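Local coordinates for pyridoxamine 5'-phosphate oxidase-related, FMN-binding protein (Paracoccus denitrificans, PDB 6VNA), which probably degrades c-type heme as a noncanonical heme oxygenase, built on the FMN-binding split-barrel fold of the pyridoxamine 5'-phosphate oxidase family, at residues A24-L29 / V41-Q47; T89-I95 / S137-G143; R14-R18 / S153-K157; G30-P34 / A67-R73; R7-D11 / Q146-L150. All blocks are in the same frame, centred on the assembly; numbering follows the deposited sequence.

How the interactions relate
All five contacts build one antiparallel sheet and the elements that pack around it. Interactions 1 and 4 share strand 26-32: the first pairs it with strand 39-48, the second joins its end to helix 63-70, with centres about 15 Å apart. Interaction 2 adds strand 137-141 to strand 92-101, and strand 148-151 of interaction 5 pairs with the other edge of strand 137-141. Interactions 2, 3 and 5 touch one another, their centres about 10 to 11 Å apart, whereas interactions 4 and 5 lie about 28 Å apart. Interactions 3 and 5 tie the first modelled residues and helix 11-23 to the last strand and helix, enclosing the rest along the chain. Interactions 1, 2 and 4 also meet the second subunit, so the sheet contributes to the dimer interface.

Interaction 1. Residues A24-L29 / V41-Q47; sequences ARHASL and VTRIALQ
Strands 26-29 and 41-47 run antiparallel, their axes 4.5 Å apart at the closest, with A27-I44 and L29-T42 as hydrogen-bonded pairs and H26-A45 and S28-R43 as non-hydrogen-bonded ones. L29 N gives the short bond to T42 O (2.7 Å), and T42 N answers to L29 O. Before the strand proper, L46 N bonds to R25 O at 3.0 Å. On the face carrying A27, L29 and I44, the methyl CB of A27 meets L46 CD2 at 3.7 Å. I44 lies obliquely across L29: its CG1, placed between the backbone N and carbonyl carbon (chi1 61°), comes within 3.9 Å of L29 CB, while CG2 touches L29 CD2. The segments belong to the beta hairpin of strands 26-32 and 39-48 in the split barrel, whose I44 and L46 side chains continue onto strand 54-59. The H26 ring turns an edge to I44 O, with ND1 3.8 Å away. S28 and R43 share the other face, where the second subunit takes their polar ends: S28 OG bonds to S28 OG of that subunit and R43 NH1 to its A87 O. Beside the L29-T42 pair a water gives a bond to L29 O and also hydrogen-bonds T42 OG1 at 2.9 Å, linking main chain and side chain across the strands.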
# COMPACT_ATOMS: atom_id res chain seq x y z
N ALA A 24 -5.21 -3.42 12.99
CA ALA A 24 -5.41 -2.81 11.65
C ALA A 24 -6.87 -2.38 11.43
O ALA A 24 -7.76 -3.21 11.58
CB ALA A 24 -4.97 -3.78 10.58
N ARG A 25 -7.09 -1.12 11.08
CA ARG A 25 -8.41 -0.60 10.61
C ARG A 25 -8.30 -0.13 9.14
O ARG A 25 -9.32 -0.10 8.46
CB ARG A 25 -8.88 0.50 11.58
CG ARG A 25 -9.08 0.03 13.01
CD ARG A 25 -10.14 -1.07 13.11
NE ARG A 25 -10.40 -1.58 14.46
CZ ARG A 25 -9.74 -2.57 15.05
NH1 ARG A 25 -8.72 -3.16 14.45
NH2 ARG A 25 -10.09 -2.95 16.27
N HIS A 26 -7.11 0.22 8.66
CA HIS A 26 -6.85 0.70 7.28
C HIS A 26 -5.57 0.09 6.77
O HIS A 26 -4.81 -0.43 7.61
CB HIS A 26 -6.77 2.23 7.23
CG HIS A 26 -7.97 2.89 7.81
ND1 HIS A 26 -9.17 2.92 7.14
CD2 HIS A 26 -8.16 3.50 9.00
CE1 HIS A 26 -10.07 3.53 7.90
NE2 HIS A 26 -9.47 3.91 9.05
N ALA A 27 -5.33 0.17 5.46
CA ALA A 27 -4.08 -0.30 4.83
C ALA A 27 -3.83 0.40 3.50
O ALA A 27 -4.77 1.04 2.95
CB ALA A 27 -4.16 -1.79 4.63
N SER A 28 -2.61 0.25 2.99
CA SER A 28 -2.28 0.50 1.57
C SER A 28 -2.49 -0.80 0.80
O SER A 28 -1.84 -1.80 1.16
CB SER A 28 -0.88 1.02 1.42
OG SER A 28 -0.71 2.21 2.13
N LEU A 29 -3.36 -0.82 -0.20
CA LEU A 29 -3.59 -2.03 -1.04
C LEU A 29 -2.88 -1.83 -2.38
O LEU A 29 -3.02 -0.75 -3.00
CB LEU A 29 -5.09 -2.25 -1.22
CG LEU A 29 -5.49 -3.27 -2.29
CD1 LEU A 29 -5.25 -4.70 -1.83
CD2 LEU A 29 -6.94 -3.06 -2.67
N VAL A 41 -1.53 1.70 -6.03
CA VAL A 41 -1.48 1.73 -4.53
C VAL A 41 -2.57 2.68 -4.05
O VAL A 41 -2.47 3.89 -4.39
CB VAL A 41 -0.09 2.11 -4.01
CG1 VAL A 41 0.04 1.78 -2.54
CG2 VAL A 41 1.01 1.41 -4.81
N THR A 42 -3.57 2.14 -3.36
CA THR A 42 -4.75 2.88 -2.85
C THR A 42 -4.94 2.57 -1.35
O THR A 42 -4.55 1.50 -0.88
CB THR A 42 -6.04 2.53 -3.62
OG1 THR A 42 -6.30 1.14 -3.45
CG2 THR A 42 -5.97 2.84 -5.09
N ARG A 43 -5.57 3.50 -0.63
CA ARG A 43 -5.85 3.36 0.81
C ARG A 43 -7.22 2.71 0.97
O ARG A 43 -8.16 3.21 0.34
CB ARG A 43 -5.83 4.71 1.53
CG ARG A 43 -6.09 4.58 3.02
CD ARG A 43 -5.92 5.90 3.71
NE ARG A 43 -4.54 6.19 4.02
CZ ARG A 43 -4.09 7.36 4.46
NH1 ARG A 43 -4.93 8.37 4.63
NH2 ARG A 43 -2.81 7.52 4.73
N ILE A 44 -7.32 1.69 1.81
CA ILE A 44 -8.58 0.92 2.03
C ILE A 44 -8.87 0.71 3.52
O ILE A 44 -7.94 0.65 4.33
CB ILE A 44 -8.49 -0.45 1.33
CG1 ILE A 44 -7.33 -1.29 1.87
CG2 ILE A 44 -8.40 -0.27 -0.18
CD1 ILE A 44 -7.57 -2.78 1.79
N ALA A 45 -10.14 0.52 3.84
CA ALA A 45 -10.59 -0.03 5.14
C ALA A 45 -10.21 -1.51 5.13
O ALA A 45 -10.47 -2.18 4.12
CB ALA A 45 -12.07 0.19 5.34
N LEU A 46 -9.49 -1.94 6.15
CA LEU A 46 -9.01 -3.33 6.27
C LEU A 46 -9.00 -3.74 7.75
O LEU A 46 -8.39 -3.03 8.56
CB LEU A 46 -7.59 -3.46 5.72
CG LEU A 46 -7.06 -4.89 5.83
CD1 LEU A 46 -7.40 -5.69 4.58
CD2 LEU A 46 -5.57 -4.89 6.10
N GLN A 47 -9.63 -4.86 8.04
CA GLN A 47 -9.60 -5.57 9.33
C GLN A 47 -9.22 -7.03 9.05
O GLN A 47 -8.84 -7.31 7.91
CB GLN A 47 -10.96 -5.41 10.00
CG GLN A 47 -11.36 -3.96 10.21
CD GLN A 47 -12.69 -3.85 10.92
OE1 GLN A 47 -13.14 -4.78 11.58
NE2 GLN A 47 -13.36 -2.73 10.74
O HOH W 1 -4.99 -0.50 -5.39

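Interaction 2. Residues T89-I95 / S137-G143; sequences THARLSI and SGLLNAG
Four backbone hydrogen bonds tie strand 92-95 to strand 137-141, two for each of the antiparallel hydrogen-bonded pairs R92-N141 and S94-L139. L139 N to S94 O is the shortest at 2.7 Å. CA-H...O contacts fill in between them, among them G138 CA to S94 O at 3.1 Å, and past the strand ends T89 CA comes 3.3 Å from G143 O.

The polar side chains form a stack. R92 and N141 lie side by side and point the same way, with the amide CG of N141 3.7 Å above the centre of the guanidinium plane of R92 and the two planes 26° apart. R92 CG is flanked by the N and C atoms of its own residue (chi1 57°), and a bend at chi2 lays the end of the chain along its neighbour. R92 NH1 bonds in the guanidinium plane to H90 O at 2.9 Å; it also bonds to M88 O. N141 OD1 accepts from G143 N, closing an Asx turn at the strand end.

On the opposite face L93 CD1 meets L140 CB at 4.4 Å and comes 3.5 Å from L139 O. Here L93 packs on L21, and L140 on A13 and L20, all of helix 11-23. S94 OG instead bonds to V41 O of the second subunit.

With NH1 bonded to two carbonyls and one face under an amide, the R92 guanidinium is fixed in rotation; those carbonyl oxygens probably help to stabilise its positive charge.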
# COMPACT_ATOMS: atom_id res chain seq x y z
N THR A 89 10.33 4.75 11.45
CA THR A 89 10.58 3.96 12.69
C THR A 89 9.29 3.25 13.14
O THR A 89 9.35 2.54 14.13
CB THR A 89 11.11 4.83 13.84
OG1 THR A 89 10.03 5.64 14.31
CG2 THR A 89 12.28 5.70 13.43
N HIS A 90 8.16 3.45 12.47
CA HIS A 90 6.90 2.74 12.78
C HIS A 90 7.03 1.29 12.33
O HIS A 90 7.70 1.05 11.30
CB HIS A 90 5.71 3.37 12.07
CG HIS A 90 5.44 4.79 12.43
ND1 HIS A 90 4.35 5.49 11.92
CD2 HIS A 90 6.07 5.64 13.27
CE1 HIS A 90 4.35 6.71 12.40
NE2 HIS A 90 5.39 6.83 13.24
N ALA A 91 6.44 0.36 13.08
CA ALA A 91 6.39 -1.07 12.73
C ALA A 91 5.41 -1.21 11.56
O ALA A 91 4.35 -0.51 11.55
CB ALA A 91 5.98 -1.91 13.91
N ARG A 92 5.71 -2.10 10.61
CA ARG A 92 4.88 -2.26 9.40
C ARG A 92 5.10 -3.61 8.75
O ARG A 92 6.25 -4.11 8.69
CB ARG A 92 5.20 -1.16 8.39
CG ARG A 92 6.67 -1.15 8.01
CD ARG A 92 7.10 0.29 7.93
NE ARG A 92 8.38 0.47 7.27
CZ ARG A 92 9.44 1.03 7.80
NH1 ARG A 92 9.45 1.48 9.05
NH2 ARG A 92 10.52 1.13 7.05
N LEU A 93 4.01 -4.17 8.26
CA LEU A 93 3.96 -5.54 7.71
C LEU A 93 3.52 -5.43 6.24
O LEU A 93 2.48 -4.75 5.99
CB LEU A 93 2.95 -6.33 8.55
CG LEU A 93 2.68 -7.73 8.01
CD1 LEU A 93 3.96 -8.56 8.07
CD2 LEU A 93 1.53 -8.39 8.78
N SER A 94 4.32 -6.00 5.33
CA SER A 94 4.01 -6.16 3.88
C SER A 94 3.49 -7.57 3.67
O SER A 94 4.23 -8.51 3.98
CB SER A 94 5.20 -5.97 2.99
OG SER A 94 5.64 -4.63 3.00
N ILE A 95 2.29 -7.71 3.13
CA ILE A 95 1.75 -9.05 2.76
C ILE A 95 1.62 -9.13 1.24
O ILE A 95 1.19 -8.15 0.65
CB ILE A 95 0.43 -9.28 3.48
CG1 ILE A 95 0.68 -9.34 4.99
CG2 ILE A 95 -0.27 -10.52 2.96
CD1 ILE A 95 -0.58 -9.47 5.79
N SER A 137 2.92 -14.86 1.48
CA SER A 137 4.18 -14.44 2.15
C SER A 137 4.08 -13.04 2.79
O SER A 137 3.10 -12.30 2.52
CB SER A 137 5.33 -14.52 1.18
OG SER A 137 5.38 -13.38 0.35
N GLY A 138 5.05 -12.68 3.62
CA GLY A 138 5.06 -11.45 4.42
C GLY A 138 6.46 -10.90 4.64
O GLY A 138 7.41 -11.69 4.77
N LEU A 139 6.58 -9.58 4.73
CA LEU A 139 7.83 -8.90 5.16
C LEU A 139 7.52 -8.06 6.41
O LEU A 139 6.65 -7.17 6.35
CB LEU A 139 8.31 -8.04 3.98
CG LEU A 139 9.82 -7.93 3.80
CD1 LEU A 139 10.51 -9.27 4.00
CD2 LEU A 139 10.15 -7.36 2.43
N LEU A 140 8.14 -8.36 7.55
CA LEU A 140 7.94 -7.56 8.79
C LEU A 140 9.10 -6.58 8.91
O LEU A 140 10.26 -7.03 8.94
CB LEU A 140 7.88 -8.43 10.05
CG LEU A 140 7.70 -7.65 11.37
CD1 LEU A 140 6.41 -6.83 11.37
CD2 LEU A 140 7.70 -8.60 12.56
N ASN A 141 8.78 -5.31 9.07
CA ASN A 141 9.80 -4.29 9.42
C ASN A 141 9.43 -3.71 10.79
O ASN A 141 8.38 -3.07 10.88
CB ASN A 141 9.94 -3.29 8.29
CG ASN A 141 11.04 -2.31 8.58
OD1 ASN A 141 11.28 -1.99 9.75
ND2 ASN A 141 11.71 -1.83 7.54
N ALA A 142 10.25 -3.95 11.82
CA ALA A 142 9.95 -3.68 13.25
C ALA A 142 10.16 -2.20 13.57
O ALA A 142 9.69 -1.76 14.64
CB ALA A 142 10.81 -4.53 14.15
N GLY A 143 10.84 -1.47 12.67
CA GLY A 143 11.05 -0.02 12.80
C GLY A 143 12.52 0.32 12.76
O GLY A 143 12.84 1.51 12.62

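Interaction 3. Residues R14-R18 / S153-K157; sequences RALAR and SDMLK
R14 meets D154 edge-on: NE lies 3.0 Å from D154 OD1 near the guanidinium plane, in a salt bridge whose hydrogen bond is weak. The two flat groups stand 58° apart, NE alone makes the bond across the segments, and the side chains pass at a slant. R14 is extended from CG to NE, which carries its charged end from the helix to the carboxylate, and R14 CD packs 3.5 Å from the same D154 OD1. R18, one helical turn on, is flanked on both faces by backbone. D154 O lies 3.0 Å above one face of the R18 guanidinium and K157 O 3.5 Å above the opposite one, both offset toward the rim. D154 O is over the face and poorly angled, so it is no hydrogen-bond partner of the arginine. R18 CG touches M155 O at 3.8 Å.

Farther out, D154 is positioned by its other oxygen, OD2, which accepts from T151 N just before the helix. R14 in turn has a second charged partner, D11, bridged through NH1. M155 points away from helix 11-23 and packs on P135 of strand 128-135. Helix 11-23, near the start of the modelled chain, thus packs against the short, weakly bonded helix 152-156, the last modelled helix, beside the sheet of the split barrel.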
# COMPACT_ATOMS: atom_id res chain seq x y z
N ARG A 14 6.78 -13.02 15.04
CA ARG A 14 5.46 -13.60 14.67
C ARG A 14 4.36 -12.82 15.39
O ARG A 14 3.37 -12.46 14.74
CB ARG A 14 5.41 -15.10 14.99
CG ARG A 14 6.34 -15.96 14.12
CD ARG A 14 6.24 -17.47 14.28
NE ARG A 14 7.26 -18.05 13.41
CZ ARG A 14 8.45 -18.53 13.78
NH1 ARG A 14 8.79 -18.63 15.05
NH2 ARG A 14 9.29 -18.95 12.85
N ALA A 15 4.54 -12.56 16.69
CA ALA A 15 3.52 -11.92 17.56
C ALA A 15 3.34 -10.43 17.16
O ALA A 15 2.19 -9.93 17.11
CB ALA A 15 3.94 -12.07 19.00
N LEU A 16 4.44 -9.74 16.83
CA LEU A 16 4.32 -8.34 16.34
C LEU A 16 3.43 -8.32 15.09
O LEU A 16 2.47 -7.51 15.06
CB LEU A 16 5.71 -7.76 16.07
CG LEU A 16 5.66 -6.28 15.73
CD1 LEU A 16 4.79 -5.53 16.74
CD2 LEU A 16 7.06 -5.69 15.65
N ALA A 17 3.70 -9.22 14.12
CA ALA A 17 2.95 -9.36 12.85
C ALA A 17 1.47 -9.60 13.13
O ALA A 17 0.63 -8.96 12.48
CB ALA A 17 3.50 -10.48 12.01
N ARG A 18 1.17 -10.52 14.05
CA ARG A 18 -0.23 -10.86 14.42
C ARG A 18 -0.89 -9.68 15.14
O ARG A 18 -2.12 -9.48 14.94
CB ARG A 18 -0.25 -12.10 15.32
CG ARG A 18 0.29 -13.34 14.64
CD ARG A 18 -0.12 -14.61 15.36
NE ARG A 18 0.47 -15.78 14.71
CZ ARG A 18 1.63 -16.35 15.06
NH1 ARG A 18 2.34 -15.88 16.06
NH2 ARG A 18 2.05 -17.41 14.38
N SER A 153 1.34 -19.01 7.87
CA SER A 153 1.07 -19.54 9.24
C SER A 153 1.56 -18.51 10.28
O SER A 153 0.79 -18.20 11.21
CB SER A 153 1.71 -20.89 9.44
OG SER A 153 3.10 -20.84 9.15
N ASP A 154 2.76 -17.97 10.07
CA ASP A 154 3.42 -16.90 10.88
C ASP A 154 2.49 -15.71 11.15
O ASP A 154 2.62 -15.09 12.23
CB ASP A 154 4.71 -16.43 10.21
CG ASP A 154 5.85 -17.44 10.25
OD1 ASP A 154 5.68 -18.48 10.93
OD2 ASP A 154 6.91 -17.16 9.64
N MET A 155 1.59 -15.38 10.21
CA MET A 155 0.73 -14.17 10.24
C MET A 155 -0.65 -14.47 10.83
O MET A 155 -1.35 -13.50 11.19
CB MET A 155 0.60 -13.58 8.83
CG MET A 155 1.89 -12.93 8.38
SD MET A 155 1.80 -12.14 6.77
CE MET A 155 2.37 -13.46 5.70
N LEU A 156 -1.04 -15.74 10.98
CA LEU A 156 -2.47 -16.10 11.21
C LEU A 156 -2.72 -16.60 12.64
O LEU A 156 -3.78 -16.25 13.19
CB LEU A 156 -2.89 -17.14 10.16
CG LEU A 156 -2.84 -16.66 8.70
CD1 LEU A 156 -2.99 -17.83 7.74
CD2 LEU A 156 -3.91 -15.61 8.42
N LYS A 157 -1.83 -17.41 13.23
CA LYS A 157 -2.02 -17.94 14.62
C LYS A 157 -0.82 -18.79 15.06
O LYS A 157 -0.65 -19.11 16.25
CB LYS A 157 -3.32 -18.74 14.72
CG LYS A 157 -3.63 -19.29 16.10
CD LYS A 157 -3.21 -20.74 16.30
CE LYS A 157 -4.16 -21.73 15.65
NZ LYS A 157 -4.07 -23.05 16.31

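Interaction 4. Residues G30-P34 / A67-R73; sequences GTLDP and ALAVDPR
The end of strand 26-32 in the split barrel packs against helix 63-70 and the turn that follows it. The tight part centres on A67, whose CB lies 3.3 Å from L32 O and 3.6 Å from T31 OG1. T31 sends its other branch, CG2, to L68 CD2 at 3.8 Å, the two side chains crossing at about a right angle. L32 CD1 rests over one face of the R73 guanidinium, offset toward its rim, and also touches D71 OD2. That guanidinium is held flat within its own segment: NE and NH2 grip the D71 carboxylate side-on, one to each oxygen, and OD1 takes the backbone N of R73 as well, an Asx turn. R73 NH1 reaches T36 O of the second subunit.

On the solvent side the fit is looser. P34 is exposed, with CG 4.1 Å from A67 CA and CB 4.5 Å from V70 CG1.

Between these parts, water bridges the main chains where they do not bond directly: one molecule donates to L32 O and A67 O, while another accepts from L32 N and donates to D71 O and R73 O, each at 2.8 Å.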
# COMPACT_ATOMS: atom_id res chain seq x y z
N GLY A 30 -2.05 -2.80 -2.74
CA GLY A 30 -1.48 -2.92 -4.09
C GLY A 30 -2.33 -3.80 -4.99
O GLY A 30 -2.62 -4.98 -4.61
N THR A 31 -2.71 -3.27 -6.15
CA THR A 31 -3.32 -4.06 -7.26
C THR A 31 -2.57 -3.83 -8.58
O THR A 31 -1.78 -2.85 -8.70
CB THR A 31 -4.81 -3.76 -7.39
OG1 THR A 31 -5.04 -2.37 -7.63
CG2 THR A 31 -5.57 -4.25 -6.18
N LEU A 32 -2.79 -4.73 -9.53
CA LEU A 32 -2.19 -4.62 -10.88
C LEU A 32 -3.14 -3.81 -11.76
O LEU A 32 -4.29 -4.23 -11.91
CB LEU A 32 -1.90 -6.02 -11.42
CG LEU A 32 -0.84 -6.80 -10.63
CD1 LEU A 32 -0.70 -8.20 -11.16
CD2 LEU A 32 0.51 -6.11 -10.66
N ASP A 33 -2.68 -2.67 -12.29
CA ASP A 33 -3.41 -1.87 -13.30
C ASP A 33 -3.63 -2.74 -14.55
O ASP A 33 -2.66 -3.16 -15.19
CB ASP A 33 -2.65 -0.60 -13.63
CG ASP A 33 -3.24 0.13 -14.82
OD1 ASP A 33 -4.46 0.36 -14.77
OD2 ASP A 33 -2.48 0.43 -15.79
N PRO A 34 -4.88 -3.10 -14.91
CA PRO A 34 -5.13 -3.99 -16.05
C PRO A 34 -4.39 -3.54 -17.32
O PRO A 34 -3.55 -4.28 -17.82
CB PRO A 34 -6.65 -3.95 -16.22
CG PRO A 34 -7.16 -3.63 -14.83
CD PRO A 34 -6.12 -2.71 -14.22
N ALA A 67 -9.50 -3.80 -10.74
CA ALA A 67 -8.19 -4.46 -10.94
C ALA A 67 -8.29 -5.88 -10.37
O ALA A 67 -7.81 -6.81 -11.04
CB ALA A 67 -7.08 -3.67 -10.29
N LEU A 68 -8.90 -6.03 -9.20
CA LEU A 68 -8.97 -7.34 -8.49
C LEU A 68 -9.84 -8.30 -9.29
O LEU A 68 -9.40 -9.44 -9.46
CB LEU A 68 -9.55 -7.18 -7.08
CG LEU A 68 -8.57 -6.71 -6.01
CD1 LEU A 68 -9.30 -6.68 -4.68
CD2 LEU A 68 -7.33 -7.60 -5.94
N ALA A 69 -11.00 -7.83 -9.74
CA ALA A 69 -11.98 -8.55 -10.60
C ALA A 69 -11.26 -9.23 -11.78
O ALA A 69 -11.55 -10.41 -12.07
CB ALA A 69 -13.04 -7.59 -11.07
N VAL A 70 -10.29 -8.55 -12.38
CA VAL A 70 -9.53 -9.01 -13.57
C VAL A 70 -8.32 -9.84 -13.13
O VAL A 70 -8.02 -10.81 -13.84
CB VAL A 70 -9.13 -7.78 -14.41
CG1 VAL A 70 -8.14 -8.12 -15.52
CG2 VAL A 70 -10.36 -7.08 -14.97
N ASP A 71 -7.62 -9.47 -12.04
CA ASP A 71 -6.42 -10.20 -11.53
C ASP A 71 -6.41 -10.14 -10.00
O ASP A 71 -6.17 -9.09 -9.42
CB ASP A 71 -5.12 -9.61 -12.08
CG ASP A 71 -3.90 -10.49 -11.85
OD1 ASP A 71 -3.92 -11.30 -10.90
OD2 ASP A 71 -2.94 -10.37 -12.64
N PRO A 72 -6.62 -11.27 -9.29
CA PRO A 72 -6.73 -11.23 -7.84
C PRO A 72 -5.40 -11.09 -7.07
O PRO A 72 -5.41 -11.13 -5.87
CB PRO A 72 -7.47 -12.55 -7.51
CG PRO A 72 -7.18 -13.49 -8.68
CD PRO A 72 -6.76 -12.62 -9.85
N ARG A 73 -4.27 -10.91 -7.73
CA ARG A 73 -3.00 -10.71 -7.00
C ARG A 73 -3.05 -9.35 -6.28
O ARG A 73 -3.46 -8.37 -6.91
CB ARG A 73 -1.79 -10.89 -7.93
CG ARG A 73 -1.49 -12.35 -8.22
CD ARG A 73 -0.38 -12.54 -9.22
NE ARG A 73 -0.77 -12.06 -10.54
CZ ARG A 73 0.05 -11.87 -11.56
NH1 ARG A 73 1.35 -12.10 -11.44
NH2 ARG A 73 -0.44 -11.43 -12.70
O HOH W 2 -5.82 -6.29 -12.41
O HOH W 3 -4.41 -6.97 -9.09

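Interaction 5. Residues R7-D11 / Q146-L150; sequences RETTD and QAFKL
R7 and Q146 cross at about a right angle, their guanidinium and amide planes 49° apart. The contact lies along the aliphatic part of the arginine: R7 CG is 3.4 Å from Q146 OE1, and R7 CD is 3.5 Å from Q146 NE2. Bends at chi2 and chi3 fold the R7 chain back, bringing its end to the far segment although its CB points away from it. There R7 NH1 lies 3.3 Å from A147 O at an angle too poor for a hydrogen bond, and K149 CE sits at the guanidinium edge, 3.6 Å from R7 NH2.

F148 presents its ring edge to the loop, with E8 O near the ring plane and 3.6 Å from F148 CD2. The ring belongs to strand 148-151 and also touches A13 and L140, so it joins the N-terminal loop to helix 11-23 and strand 137-141. T9 divides its two branches between two neighbours. T9 OG1, anti to the carbonyl carbon (chi1 -58°), donates to K149 O at 2.6 Å, with the donor tilted 22° from the carbonyl plane. The methyl T9 CG2 meets L150 CD2 at 3.6 Å, the two side chains slanting across each other. Next in the chain, T10 is the N-cap of helix 11-23, its OG1 bonded to A13 N.

The one hydrogen bond across the two segments is thus T9 to K149, while R7 NH2 and K149 NZ, like charges, stay 4.8 Å apart at the surface, which probably costs little where solvent can screen them.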
# COMPACT_ATOMS: atom_id res chain seq x y z
N ARG A 7 17.13 -11.07 10.82
CA ARG A 7 16.68 -11.76 9.58
C ARG A 7 15.88 -13.01 9.96
O ARG A 7 14.75 -13.15 9.47
CB ARG A 7 17.85 -12.15 8.66
CG ARG A 7 18.48 -10.99 7.90
CD ARG A 7 17.54 -10.20 7.00
NE ARG A 7 16.86 -11.04 6.03
CZ ARG A 7 15.82 -10.66 5.28
NH1 ARG A 7 15.31 -9.44 5.37
NH2 ARG A 7 15.28 -11.52 4.43
N GLU A 8 16.47 -13.87 10.79
CA GLU A 8 15.85 -15.15 11.24
C GLU A 8 14.56 -14.84 12.01
O GLU A 8 14.61 -14.11 13.02
CB GLU A 8 16.84 -15.96 12.07
CG GLU A 8 16.37 -17.36 12.41
CD GLU A 8 17.48 -18.27 12.94
OE1 GLU A 8 18.55 -17.74 13.31
OE2 GLU A 8 17.28 -19.50 12.98
N THR A 9 13.44 -15.39 11.55
CA THR A 9 12.10 -15.18 12.13
C THR A 9 12.06 -15.84 13.51
O THR A 9 12.41 -17.00 13.59
CB THR A 9 11.05 -15.69 11.13
OG1 THR A 9 11.29 -14.95 9.93
CG2 THR A 9 9.62 -15.54 11.59
N THR A 10 11.61 -15.09 14.53
CA THR A 10 11.44 -15.53 15.95
C THR A 10 9.96 -15.47 16.32
O THR A 10 9.20 -14.84 15.56
CB THR A 10 12.20 -14.60 16.91
OG1 THR A 10 11.64 -13.29 16.75
CG2 THR A 10 13.69 -14.54 16.66
N ASP A 11 9.56 -16.05 17.45
CA ASP A 11 8.15 -16.00 17.93
C ASP A 11 7.76 -14.55 18.25
O ASP A 11 6.54 -14.20 18.17
CB ASP A 11 7.94 -16.97 19.11
CG ASP A 11 7.68 -18.41 18.69
OD1 ASP A 11 7.42 -18.64 17.50
OD2 ASP A 11 7.71 -19.31 19.56
N GLN A 146 17.00 -5.21 10.62
CA GLN A 146 16.66 -5.98 9.40
C GLN A 146 15.24 -6.52 9.54
O GLN A 146 14.80 -6.78 10.67
CB GLN A 146 17.68 -7.10 9.17
CG GLN A 146 19.05 -6.59 8.74
CD GLN A 146 19.96 -7.69 8.23
OE1 GLN A 146 20.53 -8.45 9.01
NE2 GLN A 146 20.10 -7.77 6.91
N ALA A 147 14.56 -6.69 8.41
CA ALA A 147 13.19 -7.23 8.30
C ALA A 147 13.19 -8.73 8.59
O ALA A 147 14.25 -9.35 8.54
CB ALA A 147 12.66 -6.96 6.92
N PHE A 148 12.01 -9.27 8.85
CA PHE A 148 11.73 -10.73 8.93
C PHE A 148 10.88 -11.14 7.72
O PHE A 148 9.87 -10.44 7.42
CB PHE A 148 11.00 -11.05 10.23
CG PHE A 148 11.68 -10.53 11.46
CD1 PHE A 148 11.38 -9.27 11.97
CD2 PHE A 148 12.65 -11.28 12.11
CE1 PHE A 148 12.03 -8.78 13.09
CE2 PHE A 148 13.29 -10.79 13.24
CZ PHE A 148 12.99 -9.54 13.73
N LYS A 149 11.26 -12.25 7.07
CA LYS A 149 10.41 -12.99 6.09
C LYS A 149 9.43 -13.88 6.85
O LYS A 149 9.86 -14.61 7.74
CB LYS A 149 11.27 -13.84 5.15
CG LYS A 149 12.05 -13.04 4.13
CD LYS A 149 12.40 -13.80 2.87
CE LYS A 149 13.19 -12.96 1.89
NZ LYS A 149 13.37 -13.64 0.58
N LEU A 150 8.14 -13.82 6.51
CA LEU A 150 7.07 -14.55 7.21
C LEU A 150 6.32 -15.46 6.23
O LEU A 150 6.15 -15.07 5.06
CB LEU A 150 6.12 -13.53 7.84
CG LEU A 150 6.73 -12.60 8.89
CD1 LEU A 150 5.72 -11.55 9.31
CD2 LEU A 150 7.18 -13.38 10.10